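Local coordinates for De Novo Protein OR329 (Artificial gene, PDB 4HXT), which has no known natural function, being a computationally designed armadillo-type repeat protein, probably made as a scaffold for self-assembling cyclic homo-oligomers, at residues G45-L53 against A64-A72; Q103-A114 against E143-N154. One frame throughout, in Å; residues are numbered along the deposited sequence.

Interaction 1 of 2, residues G45-L53 against A64-A72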
ATOM      1  N   GLY A  45      13.596   4.120 -24.113  1.00 27.14           N
ATOM      2  CA  GLY A  45      12.916   5.390 -24.296  1.00 23.58           C
ATOM      3  C   GLY A  45      12.685   6.233 -23.054  1.00 26.07           C
ATOM      4  O   GLY A  45      12.736   7.455 -23.125  1.00 18.07           O
ATOM      5  N   VAL A  46      12.423   5.595 -21.918  1.00 24.77           N
ATOM      6  CA  VAL A  46      12.184   6.322 -20.675  1.00 22.63           C
ATOM      7  C   VAL A  46      13.384   7.185 -20.281  1.00 25.25           C
ATOM      8  O   VAL A  46      13.234   8.374 -20.025  1.00 27.33           O
ATOM      9  CB  VAL A  46      11.856   5.350 -19.516  1.00 24.22           C
ATOM     10  CG1 VAL A  46      11.775   6.102 -18.193  1.00 23.19           C
ATOM     11  CG2 VAL A  46      10.553   4.623 -19.804  1.00 26.85           C
ATOM     12  N   GLU A  47      14.571   6.580 -20.229  1.00 23.96           N
ATOM     13  CA  GLU A  47      15.788   7.299 -19.871  1.00 19.00           C
ATOM     14  C   GLU A  47      15.964   8.518 -20.769  1.00 18.77           C
ATOM     15  O   GLU A  47      16.238   9.615 -20.291  1.00 23.44           O
ATOM     16  CB  GLU A  47      17.024   6.399 -20.009  1.00 29.73           C
ATOM     17  CG  GLU A  47      17.276   5.419 -18.867  1.00 45.91           C
ATOM     18  CD  GLU A  47      16.328   4.236 -18.878  1.00 63.29           C
ATOM     19  OE1 GLU A  47      15.524   4.114 -19.822  1.00 62.92           O
ATOM     20  OE2 GLU A  47      16.390   3.417 -17.940  1.00 75.69           O
ATOM     21  N   VAL A  48      15.798   8.320 -22.072  1.00 19.43           N
ATOM     22  CA  VAL A  48      15.964   9.402 -23.035  1.00 22.75           C
ATOM     23  C   VAL A  48      14.883  10.469 -22.856  1.00 23.52           C
ATOM     24  O   VAL A  48      15.171  11.660 -22.922  1.00 21.94           O
ATOM     25  CB  VAL A  48      15.928   8.859 -24.481  1.00 22.92           C
ATOM     26  CG1 VAL A  48      16.101   9.989 -25.480  1.00 24.41           C
ATOM     27  CG2 VAL A  48      17.018   7.798 -24.665  1.00 30.54           C
ATOM     28  N   LEU A  49      13.643  10.045 -22.626  1.00 18.74           N
ATOM     29  CA  LEU A  49      12.547  10.994 -22.433  1.00 20.59           C
ATOM     30  C   LEU A  49      12.761  11.817 -21.173  1.00 19.55           C
ATOM     31  O   LEU A  49      12.427  13.001 -21.132  1.00 25.07           O
ATOM     32  CB  LEU A  49      11.208  10.262 -22.348  1.00 20.43           C
ATOM     33  CG  LEU A  49      10.678   9.774 -23.696  1.00 22.89           C
ATOM     34  CD1 LEU A  49       9.480   8.873 -23.469  1.00 22.00           C
ATOM     35  CD2 LEU A  49      10.307  10.977 -24.570  1.00 18.43           C
ATOM     36  N   VAL A  50      13.308  11.180 -20.142  1.00 20.53           N
ATOM     37  CA  VAL A  50      13.577  11.859 -18.882  1.00 20.60           C
ATOM     38  C   VAL A  50      14.647  12.919 -19.105  1.00 24.49           C
ATOM     39  O   VAL A  50      14.624  13.978 -18.480  1.00 25.68           O
ATOM     40  CB  VAL A  50      14.042  10.863 -17.793  1.00 21.18           C
ATOM     41  CG1 VAL A  50      14.625  11.612 -16.602  1.00 23.32           C
ATOM     42  CG2 VAL A  50      12.856  10.016 -17.344  1.00 24.16           C
ATOM     43  N   LYS A  51      15.585  12.636 -19.997  1.00 23.97           N
ATOM     44  CA  LYS A  51      16.628  13.609 -20.286  1.00 27.14           C
ATOM     45  C   LYS A  51      15.999  14.792 -21.033  1.00 25.09           C
ATOM     46  O   LYS A  51      16.335  15.944 -20.776  1.00 27.08           O
ATOM     47  CB  LYS A  51      17.731  12.990 -21.143  1.00 32.81           C
ATOM     48  CG  LYS A  51      19.078  13.674 -20.962  1.00 51.42           C
ATOM     49  CD  LYS A  51      19.887  13.676 -22.246  1.00 67.77           C
ATOM     50  CE  LYS A  51      21.322  14.110 -21.995  1.00 73.75           C
ATOM     51  NZ  LYS A  51      22.077  13.080 -21.224  1.00 77.23           N
ATOM     52  N   LEU A  52      15.074  14.505 -21.949  1.00 25.68           N
ATOM     53  CA  LEU A  52      14.416  15.567 -22.708  1.00 24.79           C
ATOM     54  C   LEU A  52      13.604  16.498 -21.822  1.00 24.55           C
ATOM     55  O   LEU A  52      13.276  17.616 -22.227  1.00 26.19           O
ATOM     56  CB  LEU A  52      13.504  14.986 -23.797  1.00 29.75           C
ATOM     57  CG  LEU A  52      14.162  14.379 -25.037  1.00 42.02           C
ATOM     58  CD1 LEU A  52      13.131  14.302 -26.157  1.00 38.16           C
ATOM     59  CD2 LEU A  52      15.334  15.229 -25.480  1.00 43.83           C
ATOM     60  N   LEU A  53      13.276  16.040 -20.616  1.00 18.96           N
ATOM     61  CA  LEU A  53      12.512  16.857 -19.683  1.00 20.31           C
ATOM     62  C   LEU A  53      13.343  18.060 -19.254  1.00 24.94           C
ATOM     63  O   LEU A  53      12.802  19.086 -18.841  1.00 27.14           O
ATOM     64  CB  LEU A  53      12.129  16.041 -18.442  1.00 22.49           C
ATOM     65  CG  LEU A  53      11.144  14.882 -18.612  1.00 25.52           C
ATOM     66  CD1 LEU A  53      10.920  14.214 -17.259  1.00 26.16           C
ATOM     67  CD2 LEU A  53       9.828  15.397 -19.176  1.00 27.71           C
ATOM     68  N   ALA A  64       7.799  15.597 -24.104  1.00 23.79           N
ATOM     69  CA  ALA A  64       8.474  14.501 -23.423  1.00 21.86           C
ATOM     70  C   ALA A  64       7.656  14.119 -22.185  1.00 21.13           C
ATOM     71  O   ALA A  64       7.465  12.938 -21.902  1.00 21.53           O
ATOM     72  CB  ALA A  64       9.890  14.912 -23.021  1.00 21.28           C
ATOM     73  N   ALA A  65       7.169  15.121 -21.456  1.00 20.69           N
ATOM     74  CA  ALA A  65       6.365  14.869 -20.261  1.00 23.30           C
ATOM     75  C   ALA A  65       5.078  14.135 -20.644  1.00 26.79           C
ATOM     76  O   ALA A  65       4.626  13.223 -19.943  1.00 26.44           O
ATOM     77  CB  ALA A  65       6.036  16.183 -19.561  1.00 20.10           C
ATOM     78  N   ARG A  66       4.494  14.534 -21.767  1.00 25.75           N
ATOM     79  CA  ARG A  66       3.267  13.919 -22.256  1.00 28.84           C
ATOM     80  C   ARG A  66       3.497  12.441 -22.584  1.00 28.70           C
ATOM     81  O   ARG A  66       2.652  11.592 -22.303  1.00 26.58           O
ATOM     82  CB  ARG A  66       2.777  14.678 -23.495  1.00 31.39           C
ATOM     83  CG  ARG A  66       1.533  14.117 -24.159  1.00 37.57           C
ATOM     84  CD  ARG A  66       0.940  15.156 -25.109  1.00 49.79           C
ATOM     85  NE  ARG A  66      -0.114  14.611 -25.959  1.00 58.88           N
ATOM     86  CZ  ARG A  66       0.109  13.854 -27.028  1.00 71.37           C
ATOM     87  NH1 ARG A  66       1.351  13.551 -27.381  1.00 73.23           N
ATOM     88  NH2 ARG A  66      -0.910  13.396 -27.744  1.00 76.47           N
ATOM     89  N   ALA A  67       4.646  12.136 -23.178  1.00 21.85           N
ATOM     90  CA  ALA A  67       4.972  10.760 -23.524  1.00 22.30           C
ATOM     91  C   ALA A  67       5.163   9.930 -22.257  1.00 23.90           C
ATOM     92  O   ALA A  67       4.716   8.791 -22.185  1.00 22.16           O
ATOM     93  CB  ALA A  67       6.237  10.720 -24.367  1.00 21.45           C
ATOM     94  N   LEU A  68       5.827  10.511 -21.259  1.00 22.69           N
ATOM     95  CA  LEU A  68       6.072   9.814 -20.001  1.00 23.37           C
ATOM     96  C   LEU A  68       4.780   9.598 -19.220  1.00 17.28           C
ATOM     97  O   LEU A  68       4.606   8.571 -18.561  1.00 20.13           O
ATOM     98  CB  LEU A  68       7.090  10.594 -19.160  1.00 21.29           C
ATOM     99  CG  LEU A  68       8.539  10.487 -19.653  1.00 25.28           C
ATOM    100  CD1 LEU A  68       9.424  11.517 -18.952  1.00 22.64           C
ATOM    101  CD2 LEU A  68       9.051   9.066 -19.394  1.00 19.63           C
ATOM    102  N   ALA A  69       3.871  10.568 -19.296  1.00 22.14           N
ATOM    103  CA  ALA A  69       2.592  10.464 -18.609  1.00 20.30           C
ATOM    104  C   ALA A  69       1.794   9.312 -19.210  1.00 24.69           C
ATOM    105  O   ALA A  69       1.112   8.579 -18.492  1.00 24.55           O
ATOM    106  CB  ALA A  69       1.811  11.769 -18.739  1.00 20.64           C
ATOM    107  N   ASN A  70       1.879   9.157 -20.530  1.00 19.29           N
ATOM    108  CA  ASN A  70       1.167   8.081 -21.210  1.00 28.30           C
ATOM    109  C   ASN A  70       1.804   6.749 -20.843  1.00 28.74           C
ATOM    110  O   ASN A  70       1.115   5.746 -20.664  1.00 27.46           O
ATOM    111  CB  ASN A  70       1.204   8.289 -22.723  1.00 28.18           C
ATOM    112  CG  ASN A  70       0.254   9.375 -23.178  1.00 28.05           C
ATOM    113  OD1 ASN A  70      -0.309  10.102 -22.359  1.00 28.13           O
ATOM    114  ND2 ASN A  70       0.072   9.496 -24.487  1.00 27.80           N
ATOM    115  N   ILE A  71       3.128   6.752 -20.735  1.00 25.36           N
ATOM    116  CA  ILE A  71       3.875   5.557 -20.365  1.00 23.91           C
ATOM    117  C   ILE A  71       3.513   5.163 -18.932  1.00 24.37           C
ATOM    118  O   ILE A  71       3.287   3.986 -18.635  1.00 25.64           O
ATOM    119  CB  ILE A  71       5.406   5.825 -20.451  1.00 20.25           C
ATOM    120  CG1 ILE A  71       5.831   5.924 -21.921  1.00 28.47           C
ATOM    121  CG2 ILE A  71       6.184   4.738 -19.722  1.00 18.56           C
ATOM    122  CD1 ILE A  71       7.272   6.371 -22.126  1.00 27.09           C
ATOM    123  N   ALA A  72       3.448   6.163 -18.055  1.00 18.81           N
ATOM    124  CA  ALA A  72       3.135   5.939 -16.648  1.00 27.03           C
ATOM    125  C   ALA A  72       1.727   5.398 -16.414  1.00 30.61           C
ATOM    126  O   ALA A  72       1.410   4.945 -15.317  1.00 27.81           O
ATOM    127  CB  ALA A  72       3.338   7.230 -15.858  1.00 20.87           C
TER
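Leu49 packs as a knob into a hole formed by Ala64, Ala67, Leu68 and Ile71 on the facing helix. Its CD1 lies 3.6 Å from Ile71 CD1, the two side chains crossing at a slant, and also touches the methyl of Ala67. The stem of the residue is used as well: Leu49 CB sits 3.8 Å from Leu68 CG. Leu49 CG is anti to the carbonyl carbon (chi1 -76°), which sets CD1 toward Ile71 and Ala67 and CD2 toward Ala67 and Ala64.

A second group of apolar contacts gathers round Leu68. Its CD1 meets Leu53 CD1 tip to tip at 3.5 Å, and Val50 CG2 approaches the same Leu68 methyl with the side chains at about a right angle. Its other methyl, CD2, faces Val46 CG1. The second branch of Leu53 lies against backbone, CD2 being 3.5 Å from Ala65 N.

The backbones come nearest at Leu49 and Ala64, where Ala64 CB rests against Leu49 O and Leu52 CB, 3.7 Å from each. The segment axes approach to 8.9 Å with their directions 142° apart, an antiparallel helix pair inside one armadillo-like repeat. Ile82 of helix 76-84 touches both Val46 and Ile71, and Leu11 touches Leu49 and Leu52, extending the same apolar layer.

No hydrogen bond or ion pair crosses between the segments, so the pairing rests on leucine branches fitted against alanine methyls and against leucine, valine and isoleucine branches, largely buried from water.

Interaction 2 of 2, residues Q103-A114 against E143-N154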
ATOM      1  N   GLN A 103       3.369  22.205 -16.993  1.00 23.82           N
ATOM      2  CA  GLN A 103       2.848  21.963 -15.655  1.00 27.16           C
ATOM      3  C   GLN A 103       1.803  20.868 -15.680  1.00 25.47           C
ATOM      4  O   GLN A 103       1.820  19.956 -14.857  1.00 24.52           O
ATOM      5  CB  GLN A 103       2.192  23.220 -15.097  1.00 27.10           C
ATOM      6  CG  GLN A 103       3.138  24.289 -14.649  1.00 22.27           C
ATOM      7  CD  GLN A 103       2.407  25.386 -13.917  1.00 28.90           C
ATOM      8  OE1 GLN A 103       1.642  26.136 -14.514  1.00 26.20           O
ATOM      9  NE2 GLN A 103       2.623  25.472 -12.610  1.00 29.02           N
ATOM     10  N   LYS A 104       0.880  20.990 -16.626  1.00 23.44           N
ATOM     11  CA  LYS A 104      -0.210  20.042 -16.781  1.00 26.25           C
ATOM     12  C   LYS A 104       0.285  18.634 -17.091  1.00 27.71           C
ATOM     13  O   LYS A 104      -0.154  17.668 -16.473  1.00 24.49           O
ATOM     14  CB  LYS A 104      -1.144  20.517 -17.895  1.00 22.66           C
ATOM     15  CG  LYS A 104      -2.300  19.585 -18.187  1.00 32.61           C
ATOM     16  CD  LYS A 104      -2.913  19.877 -19.554  1.00 41.95           C
ATOM     17  CE  LYS A 104      -3.315  21.342 -19.699  1.00 39.60           C
ATOM     18  NZ  LYS A 104      -3.853  21.641 -21.058  1.00 41.54           N
ATOM     19  N   GLU A 105       1.193  18.517 -18.054  1.00 21.89           N
ATOM     20  CA  GLU A 105       1.730  17.208 -18.416  1.00 22.09           C
ATOM     21  C   GLU A 105       2.540  16.618 -17.265  1.00 19.71           C
ATOM     22  O   GLU A 105       2.461  15.420 -16.992  1.00 25.71           O
ATOM     23  CB  GLU A 105       2.616  17.311 -19.659  1.00 26.70           C
ATOM     24  CG  GLU A 105       1.868  17.634 -20.946  1.00 35.81           C
ATOM     25  CD  GLU A 105       0.674  16.724 -21.191  1.00 41.56           C
ATOM     26  OE1 GLU A 105       0.722  15.541 -20.792  1.00 35.38           O
ATOM     27  OE2 GLU A 105      -0.313  17.190 -21.798  1.00 52.07           O
ATOM     28  N   ALA A 106       3.316  17.461 -16.590  1.00 23.54           N
ATOM     29  CA  ALA A 106       4.129  17.001 -15.473  1.00 21.37           C
ATOM     30  C   ALA A 106       3.225  16.483 -14.363  1.00 23.06           C
ATOM     31  O   ALA A 106       3.500  15.440 -13.767  1.00 18.65           O
ATOM     32  CB  ALA A 106       5.006  18.139 -14.952  1.00 20.79           C
ATOM     33  N   ALA A 107       2.144  17.212 -14.087  1.00 21.67           N
ATOM     34  CA  ALA A 107       1.210  16.807 -13.043  1.00 23.40           C
ATOM     35  C   ALA A 107       0.466  15.535 -13.443  1.00 22.86           C
ATOM     36  O   ALA A 107       0.240  14.651 -12.612  1.00 21.60           O
ATOM     37  CB  ALA A 107       0.213  17.935 -12.747  1.00 25.68           C
ATOM     38  N   ARG A 108       0.082  15.442 -14.712  1.00 19.76           N
ATOM     39  CA  ARG A 108      -0.622  14.262 -15.192  1.00 22.20           C
ATOM     40  C   ARG A 108       0.287  13.036 -15.090  1.00 26.37           C
ATOM     41  O   ARG A 108      -0.169  11.948 -14.739  1.00 18.18           O
ATOM     42  CB  ARG A 108      -1.075  14.454 -16.642  1.00 27.83           C
ATOM     43  CG  ARG A 108      -1.878  13.277 -17.185  1.00 28.44           C
ATOM     44  CD  ARG A 108      -2.555  13.611 -18.505  1.00 28.61           C
ATOM     45  NE  ARG A 108      -1.628  13.685 -19.629  1.00 28.23           N
ATOM     46  CZ  ARG A 108      -1.199  12.634 -20.325  1.00 31.30           C
ATOM     47  NH1 ARG A 108      -1.612  11.411 -20.019  1.00 38.16           N
ATOM     48  NH2 ARG A 108      -0.358  12.811 -21.334  1.00 31.78           N
ATOM     49  N   ALA A 109       1.572  13.210 -15.389  1.00 22.86           N
ATOM     50  CA  ALA A 109       2.511  12.092 -15.307  1.00 25.74           C
ATOM     51  C   ALA A 109       2.649  11.635 -13.857  1.00 18.87           C
ATOM     52  O   ALA A 109       2.649  10.438 -13.568  1.00 19.27           O
ATOM     53  CB  ALA A 109       3.874  12.501 -15.855  1.00 23.70           C
ATOM     54  N   LEU A 110       2.771  12.597 -12.947  1.00 19.83           N
ATOM     55  CA  LEU A 110       2.909  12.280 -11.535  1.00 14.56           C
ATOM     56  C   LEU A 110       1.633  11.617 -11.022  1.00 18.02           C
ATOM     57  O   LEU A 110       1.688  10.686 -10.218  1.00 18.73           O
ATOM     58  CB  LEU A 110       3.233  13.551 -10.745  1.00 20.95           C
ATOM     59  CG  LEU A 110       4.677  14.022 -10.933  1.00 20.56           C
ATOM     60  CD1 LEU A 110       4.893  15.363 -10.248  1.00 22.75           C
ATOM     61  CD2 LEU A 110       5.620  12.978 -10.356  1.00 18.49           C
ATOM     62  N   ALA A 111       0.485  12.087 -11.504  1.00 21.83           N
ATOM     63  CA  ALA A 111      -0.789  11.501 -11.097  1.00 19.63           C
ATOM     64  C   ALA A 111      -0.830  10.029 -11.524  1.00 20.50           C
ATOM     65  O   ALA A 111      -1.246   9.165 -10.750  1.00 21.62           O
ATOM     66  CB  ALA A 111      -1.957  12.269 -11.727  1.00 16.82           C
ATOM     67  N   ASN A 112      -0.395   9.745 -12.749  1.00 20.76           N
ATOM     68  CA  ASN A 112      -0.392   8.370 -13.244  1.00 26.17           C
ATOM     69  C   ASN A 112       0.624   7.521 -12.502  1.00 21.91           C
ATOM     70  O   ASN A 112       0.366   6.359 -12.190  1.00 21.06           O
ATOM     71  CB  ASN A 112      -0.115   8.334 -14.753  1.00 18.66           C
ATOM     72  CG  ASN A 112      -1.247   8.934 -15.557  1.00 25.42           C
ATOM     73  OD1 ASN A 112      -2.310   9.238 -15.013  1.00 22.43           O
ATOM     74  ND2 ASN A 112      -1.031   9.107 -16.854  1.00 22.38           N
ATOM     75  N   ILE A 113       1.784   8.099 -12.216  1.00 23.94           N
ATOM     76  CA  ILE A 113       2.806   7.379 -11.474  1.00 20.96           C
ATOM     77  C   ILE A 113       2.217   7.019 -10.108  1.00 23.67           C
ATOM     78  O   ILE A 113       2.384   5.902  -9.623  1.00 18.68           O
ATOM     79  CB  ILE A 113       4.076   8.254 -11.282  1.00 20.74           C
ATOM     80  CG1 ILE A 113       4.817   8.395 -12.616  1.00 17.29           C
ATOM     81  CG2 ILE A 113       4.983   7.646 -10.224  1.00 18.39           C
ATOM     82  CD1 ILE A 113       5.944   9.426 -12.609  1.00 16.97           C
ATOM     83  N   ALA A 114       1.509   7.973  -9.506  1.00 23.12           N
ATOM     84  CA  ALA A 114       0.908   7.778  -8.189  1.00 20.42           C
ATOM     85  C   ALA A 114      -0.199   6.723  -8.138  1.00 24.48           C
ATOM     86  O   ALA A 114      -0.613   6.312  -7.054  1.00 23.80           O
ATOM     87  CB  ALA A 114       0.383   9.098  -7.659  1.00 17.41           C
ATOM     88  N   GLU A 143      -6.967  23.288 -15.522  1.00 32.47           N
ATOM     89  CA  GLU A 143      -6.417  21.978 -15.864  1.00 32.89           C
ATOM     90  C   GLU A 143      -5.305  21.552 -14.911  1.00 30.11           C
ATOM     91  O   GLU A 143      -5.198  20.377 -14.554  1.00 27.71           O
ATOM     92  CB  GLU A 143      -5.874  21.978 -17.295  1.00 39.27           C
ATOM     93  CG  GLU A 143      -6.921  21.692 -18.347  1.00 51.88           C
ATOM     94  CD  GLU A 143      -7.595  20.356 -18.125  1.00 60.68           C
ATOM     95  OE1 GLU A 143      -6.879  19.339 -17.991  1.00 68.34           O
ATOM     96  OE2 GLU A 143      -8.842  20.324 -18.086  1.00 54.39           O
ATOM     97  N   VAL A 144      -4.469  22.506 -14.519  1.00 26.19           N
ATOM     98  CA  VAL A 144      -3.380  22.216 -13.596  1.00 27.20           C
ATOM     99  C   VAL A 144      -3.983  21.820 -12.246  1.00 29.22           C
ATOM    100  O   VAL A 144      -3.518  20.876 -11.606  1.00 24.45           O
ATOM    101  CB  VAL A 144      -2.444  23.438 -13.437  1.00 20.36           C
ATOM    102  CG1 VAL A 144      -1.462  23.210 -12.305  1.00 18.38           C
ATOM    103  CG2 VAL A 144      -1.681  23.673 -14.733  1.00 19.71           C
ATOM    104  N   GLN A 145      -5.023  22.540 -11.824  1.00 22.49           N
ATOM    105  CA  GLN A 145      -5.714  22.234 -10.570  1.00 25.19           C
ATOM    106  C   GLN A 145      -6.232  20.801 -10.576  1.00 23.56           C
ATOM    107  O   GLN A 145      -6.076  20.070  -9.603  1.00 22.23           O
ATOM    108  CB  GLN A 145      -6.929  23.138 -10.371  1.00 23.30           C
ATOM    109  CG  GLN A 145      -6.660  24.504  -9.802  1.00 34.01           C
ATOM    110  CD  GLN A 145      -7.953  25.186  -9.396  1.00 39.14           C
ATOM    111  OE1 GLN A 145      -8.850  25.368 -10.218  1.00 46.45           O
ATOM    112  NE2 GLN A 145      -8.059  25.556  -8.122  1.00 28.74           N
ATOM    113  N   LYS A 146      -6.881  20.424 -11.674  1.00 26.43           N
ATOM    114  CA  LYS A 146      -7.451  19.090 -11.816  1.00 29.60           C
ATOM    115  C   LYS A 146      -6.401  17.993 -11.699  1.00 28.41           C
ATOM    116  O   LYS A 146      -6.575  17.033 -10.945  1.00 24.77           O
ATOM    117  CB  LYS A 146      -8.168  18.954 -13.165  1.00 37.61           C
ATOM    118  CG  LYS A 146      -8.927  17.642 -13.311  1.00 41.00           C
ATOM    119  CD  LYS A 146      -9.462  17.417 -14.721  1.00 47.54           C
ATOM    120  CE  LYS A 146      -8.370  16.977 -15.685  1.00 56.88           C
ATOM    121  NZ  LYS A 146      -8.935  16.598 -17.015  1.00 58.31           N
ATOM    122  N   GLU A 147      -5.318  18.130 -12.455  1.00 22.21           N
ATOM    123  CA  GLU A 147      -4.249  17.139 -12.430  1.00 25.82           C
ATOM    124  C   GLU A 147      -3.597  17.053 -11.054  1.00 23.75           C
ATOM    125  O   GLU A 147      -3.252  15.966 -10.592  1.00 29.86           O
ATOM    126  CB  GLU A 147      -3.188  17.469 -13.481  1.00 23.50           C
ATOM    127  CG  GLU A 147      -3.679  17.372 -14.922  1.00 33.48           C
ATOM    128  CD  GLU A 147      -4.218  15.993 -15.282  1.00 38.75           C
ATOM    129  OE1 GLU A 147      -3.838  14.999 -14.624  1.00 34.55           O
ATOM    130  OE2 GLU A 147      -5.014  15.901 -16.239  1.00 48.17           O
ATOM    131  N   ALA A 148      -3.429  18.203 -10.406  1.00 20.12           N
ATOM    132  CA  ALA A 148      -2.821  18.246  -9.077  1.00 17.45           C
ATOM    133  C   ALA A 148      -3.725  17.530  -8.075  1.00 18.97           C
ATOM    134  O   ALA A 148      -3.259  16.722  -7.276  1.00 21.98           O
ATOM    135  CB  ALA A 148      -2.601  19.691  -8.645  1.00 20.23           C
ATOM    136  N   ALA A 149      -5.022  17.826  -8.128  1.00 20.83           N
ATOM    137  CA  ALA A 149      -5.979  17.194  -7.228  1.00 22.34           C
ATOM    138  C   ALA A 149      -6.037  15.686  -7.485  1.00 22.72           C
ATOM    139  O   ALA A 149      -6.105  14.891  -6.548  1.00 18.79           O
ATOM    140  CB  ALA A 149      -7.361  17.814  -7.408  1.00 21.18           C
ATOM    141  N   ARG A 150      -6.015  15.294  -8.755  1.00 18.81           N
ATOM    142  CA  ARG A 150      -6.054  13.877  -9.096  1.00 19.38           C
ATOM    143  C   ARG A 150      -4.794  13.186  -8.578  1.00 21.11           C
ATOM    144  O   ARG A 150      -4.860  12.076  -8.056  1.00 19.52           O
ATOM    145  CB  ARG A 150      -6.173  13.677 -10.614  1.00 25.04           C
ATOM    146  CG  ARG A 150      -6.243  12.203 -11.026  1.00 23.27           C
ATOM    147  CD  ARG A 150      -6.595  12.018 -12.501  1.00 30.64           C
ATOM    148  NE  ARG A 150      -5.489  12.321 -13.402  1.00 32.87           N
ATOM    149  CZ  ARG A 150      -4.629  11.417 -13.865  1.00 38.74           C
ATOM    150  NH1 ARG A 150      -4.743  10.144 -13.514  1.00 38.91           N
ATOM    151  NH2 ARG A 150      -3.652  11.788 -14.683  1.00 38.11           N
ATOM    152  N   ALA A 151      -3.648  13.849  -8.713  1.00 15.64           N
ATOM    153  CA  ALA A 151      -2.395  13.274  -8.242  1.00 20.40           C
ATOM    154  C   ALA A 151      -2.450  13.082  -6.726  1.00 19.09           C
ATOM    155  O   ALA A 151      -2.073  12.032  -6.207  1.00 17.36           O
ATOM    156  CB  ALA A 151      -1.223  14.186  -8.618  1.00 22.10           C
ATOM    157  N   LEU A 152      -2.926  14.102  -6.017  1.00 21.21           N
ATOM    158  CA  LEU A 152      -3.017  14.028  -4.567  1.00 24.28           C
ATOM    159  C   LEU A 152      -3.989  12.941  -4.121  1.00 19.54           C
ATOM    160  O   LEU A 152      -3.746  12.258  -3.126  1.00 22.13           O
ATOM    161  CB  LEU A 152      -3.425  15.390  -3.997  1.00 21.14           C
ATOM    162  CG  LEU A 152      -2.307  16.439  -4.051  1.00 25.07           C
ATOM    163  CD1 LEU A 152      -2.842  17.779  -3.587  1.00 28.66           C
ATOM    164  CD2 LEU A 152      -1.136  15.999  -3.174  1.00 24.91           C
ATOM    165  N   ALA A 153      -5.087  12.775  -4.856  1.00 22.78           N
ATOM    166  CA  ALA A 153      -6.062  11.738  -4.520  1.00 21.11           C
ATOM    167  C   ALA A 153      -5.399  10.360  -4.638  1.00 22.19           C
ATOM    168  O   ALA A 153      -5.607   9.482  -3.795  1.00 20.94           O
ATOM    169  CB  ALA A 153      -7.274  11.824  -5.455  1.00 17.42           C
ATOM    170  N   ASN A 154      -4.600  10.172  -5.683  1.00 19.91           N
ATOM    171  CA  ASN A 154      -3.919   8.894  -5.880  1.00 22.87           C
ATOM    172  C   ASN A 154      -2.850   8.686  -4.824  1.00 23.09           C
ATOM    173  O   ASN A 154      -2.689   7.586  -4.293  1.00 21.21           O
ATOM    174  CB  ASN A 154      -3.302   8.826  -7.278  1.00 22.64           C
ATOM    175  CG  ASN A 154      -4.354   8.767  -8.366  1.00 27.73           C
ATOM    176  OD1 ASN A 154      -5.540   8.614  -8.077  1.00 20.13           O
ATOM    177  ND2 ASN A 154      -3.929   8.879  -9.622  1.00 23.85           N
TER
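Arg150 reaches across to Asn112 in this armadillo-type stack, where equivalent helices of successive repeats run nearly parallel, their segment axes 17° apart. Its CG is anti to the backbone N (chi1 -179°) and the chain bends at chi3, bringing the guanidinium over to Asn112. Both terminal nitrogens close end-on upon one oxygen: Arg150 NH1 lies 3.0 Å and Arg150 NH2 2.9 Å from Asn112 OD1. That oxygen lies in the guanidinium plane; NH1 approaches it nearly along the C=O axis, whereas NH2 stands above the amide plane. Asn112 ND2 is held by Ala69 O. Arg150 NH2 also forms a salt bridge within its own helix, 3.2 Å from Glu147 OE1 and on that oxygen's syn lone pair. Ala111 CB covers one guanidinium face, 3.4 Å above its centre. Replacing the arginine with an alanine would probably leave Asn112 OD1 without these two donors and Glu147 without this salt bridge.

The alanines allow close approach: Ala111 CB and Ala151 CB are 3.7 Å apart. Arg108 runs alongside Glu147, but its guanidinium grips Glu105 OE1 through NE and NH2 and also reaches Asn70. Lys104 lays CE across Glu143 CB, its ammonium paired with Glu101. Asn154 OD1 accepts from Arg192, while Asn154 ND2 donates to Ala111 O at 2.9 Å (N-H...O 162°); the oxygen lies in the plane of the Asn154 amide, although the donor stands above the Ala111 carbonyl plane.

In the fold
Interaction 1 precedes interaction 2 along the chain, and their centres lie about 15 Å apart. The first joins helices 45-52 and 58-71 within one repeat; the second joins helices 100-113 and 142-155 of two successive repeats and lies close to the centre of the chain. Helix 58-71 packs directly on helix 100-113, linking the two contacts: Ala69 O lies 2.7 Å from Asn112 ND2 and Asn70 OD1 2.9 Å from Arg108 NH2, both probable hydrogen bonds. Apolar packing inside a repeat thus adjoins asparagine and arginine side chains that bond from repeat to repeat, again at Arg192 with Asn154 and at Asn196 with Ala153 O, consistent with a recurring polar link along the stack.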